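Local coordinates for protein putative fimbrium tip subunit Fim1C (Bacteroides ovatus, PDB 4EPS) that probably forms part of the tip of the fimbrium, a filamentous cell-surface appendage that mediates adhesion and biofilm formation, at residues A[165-170]-A[189-194]. Sequence-based numbering, arbitrary orientation.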
loop_
_atom_site.group_PDB
_atom_site.type_symbol
_atom_site.label_atom_id
_atom_site.label_comp_id
_atom_site.label_asym_id
_atom_site.label_seq_id
_atom_site.Cartn_x
_atom_site.Cartn_y
_atom_site.Cartn_z
ATOM N N LYS A 165 3.338 -21.715 19.034
ATOM C CA LYS A 165 3.172 -20.869 17.850
ATOM C C LYS A 165 4.144 -19.690 17.961
ATOM O O LYS A 165 3.896 -18.754 18.727
ATOM C CB LYS A 165 1.704 -20.380 17.736
ATOM C CG LYS A 165 1.414 -19.592 16.453
ATOM C CD LYS A 165 1.400 -20.504 15.254
ATOM C CE LYS A 165 0.938 -19.776 14.019
ATOM N NZ LYS A 165 1.188 -20.615 12.832
ATOM N N LEU A 166 5.257 -19.738 17.209
ATOM C CA LEU A 166 6.221 -18.641 17.245
ATOM C C LEU A 166 5.716 -17.463 16.359
ATOM O O LEU A 166 4.833 -17.667 15.526
ATOM C CB LEU A 166 7.611 -19.116 16.797
ATOM C CG LEU A 166 8.281 -20.197 17.688
ATOM C CD1 LEU A 166 9.620 -20.607 17.069
ATOM C CD2 LEU A 166 8.442 -19.717 19.132
ATOM N N PRO A 167 6.229 -16.232 16.535
ATOM C CA PRO A 167 5.770 -15.142 15.662
ATOM C C PRO A 167 6.153 -15.392 14.196
ATOM O O PRO A 167 7.188 -15.988 13.891
ATOM C CB PRO A 167 6.495 -13.901 16.202
ATOM C CG PRO A 167 7.613 -14.402 17.007
ATOM C CD PRO A 167 7.255 -15.763 17.505
ATOM N N SER A 168 5.254 -15.020 13.290
ATOM C CA SER A 168 5.493 -15.130 11.849
ATOM C C SER A 168 4.796 -13.959 11.174
ATOM O O SER A 168 3.876 -13.380 11.752
ATOM C CB SER A 168 5.032 -16.471 11.285
ATOM O OG SER A 168 3.640 -16.698 11.450
ATOM N N THR A 169 5.265 -13.572 9.986
ATOM C CA THR A 169 4.684 -12.417 9.304
ATOM C C THR A 169 4.433 -12.706 7.838
ATOM O O THR A 169 5.369 -12.950 7.086
ATOM C CB THR A 169 5.604 -11.192 9.431
ATOM O OG1 THR A 169 5.859 -10.945 10.800
ATOM C CG2 THR A 169 4.981 -9.902 8.775
ATOM N N ARG A 170 3.175 -12.668 7.435
ATOM C CA ARG A 170 2.876 -12.775 6.019
ATOM C C ARG A 170 3.131 -11.396 5.386
ATOM O O ARG A 170 2.691 -10.379 5.925
ATOM C CB ARG A 170 1.433 -13.233 5.782
ATOM C CG ARG A 170 1.032 -13.091 4.317
ATOM C CD ARG A 170 -0.419 -13.338 4.094
ATOM N NE ARG A 170 -0.703 -13.392 2.658
ATOM C CZ ARG A 170 -1.926 -13.510 2.157
ATOM N NH1 ARG A 170 -2.979 -13.552 2.963
ATOM N NH2 ARG A 170 -2.108 -13.562 0.844
ATOM N N ALA A 189 7.332 -14.877 6.469
ATOM C CA ALA A 189 8.618 -14.806 7.174
ATOM C C ALA A 189 8.442 -15.571 8.498
ATOM O O ALA A 189 7.538 -15.248 9.255
ATOM C CB ALA A 189 8.984 -13.349 7.447
HETATM N N MSE A 190 9.246 -16.593 8.739
HETATM C CA MSE A 190 9.117 -17.435 9.945
HETATM C C MSE A 190 10.390 -17.413 10.753
HETATM O O MSE A 190 11.473 -17.208 10.202
HETATM C CB MSE A 190 8.777 -18.865 9.520
HETATM C CG MSE A 190 7.368 -18.974 8.964
HETATM SE SE MSE A 190 7.046 -20.664 8.174
HETATM C CE MSE A 190 7.983 -20.413 6.348
ATOM N N SER A 191 10.264 -17.641 12.058
ATOM C CA SER A 191 11.376 -17.582 13.002
ATOM C C SER A 191 12.529 -18.493 12.601
ATOM O O SER A 191 12.310 -19.612 12.128
ATOM C CB SER A 191 10.904 -17.951 14.414
ATOM O OG SER A 191 10.006 -16.962 14.896
ATOM N N VAL A 192 13.751 -18.011 12.850
ATOM C CA VAL A 192 14.975 -18.750 12.564
ATOM C C VAL A 192 15.742 -19.019 13.856
ATOM O O VAL A 192 15.412 -18.473 14.930
ATOM C CB VAL A 192 15.874 -18.047 11.489
ATOM C CG1 VAL A 192 15.223 -18.123 10.118
ATOM C CG2 VAL A 192 16.190 -16.602 11.870
ATOM N N ASP A 193 16.774 -19.874 13.735
ATOM C CA ASP A 193 17.661 -20.293 14.833
ATOM C C ASP A 193 16.807 -20.774 16.001
ATOM O O ASP A 193 16.950 -20.284 17.126
ATOM C CB ASP A 193 18.581 -19.129 15.248
ATOM C CG ASP A 193 19.468 -18.634 14.120
ATOM O OD1 ASP A 193 20.041 -19.481 13.404
ATOM O OD2 ASP A 193 19.589 -17.397 13.960
ATOM N N VAL A 194 15.831 -21.630 15.685
ATOM C CA VAL A 194 14.861 -22.120 16.680
ATOM C C VAL A 194 15.421 -23.327 17.423
ATOM O O VAL A 194 15.790 -24.324 16.805
ATOM C CB VAL A 194 13.470 -22.448 16.046
ATOM C CG1 VAL A 194 12.504 -23.034 17.092
ATOM C CG2 VAL A 194 12.864 -21.205 15.407
HETATM O O HOH W 1 7.753 -18.449 13.013
#
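The carbonyl of Pro167 is the flat group to start with: Ser191 OG donates to its O from within the carbonyl plane, at 3.1 Å, with a C=O...donor angle of 145°. The same oxygen is gripped a second time by a water that donates to Pro167 O at 2.7 Å and accepts from Ser191 N. With OG beside its own backbone N (chi1 -66°), the hydroxyl and the N-H of Ser191 both serve Pro167 O, one directly and one through the water. Pro167 CD lies 4.0 Å from Ser191 OG, with CG next to it, while Leu166 CB touches that oxygen as well.

Toward the strand end of the contact the peptides pair directly. Thr169 and Ala189 form an antiparallel hydrogen-bonded pair: Thr169 N donates to Ala189 O at 2.9 Å, and Ala189 N returns the bond to Thr169 O at 2.8 Å. Their side chains share one face of the sheet; on the other, Ser168 CB rests against Met190 CG, the selenomethionine chain then leading away.

At the Leu166 end the contact turns apolar: Leu166 and Val194 reach tip to tip, Leu166 CD1 to Val194 CG2 at 3.7 Å, with Tyr218 and Tyr234 packing on both.

Thr169 OG1 hydrogen-bonds to Lys262 NZ on strand 261-267. That strand flanks 148-174 in parallel, while 187-190 pairs antiparallel with 148-174, and the chain runs on through Ser191 toward strand 195-198, within the fimbrillin-like region.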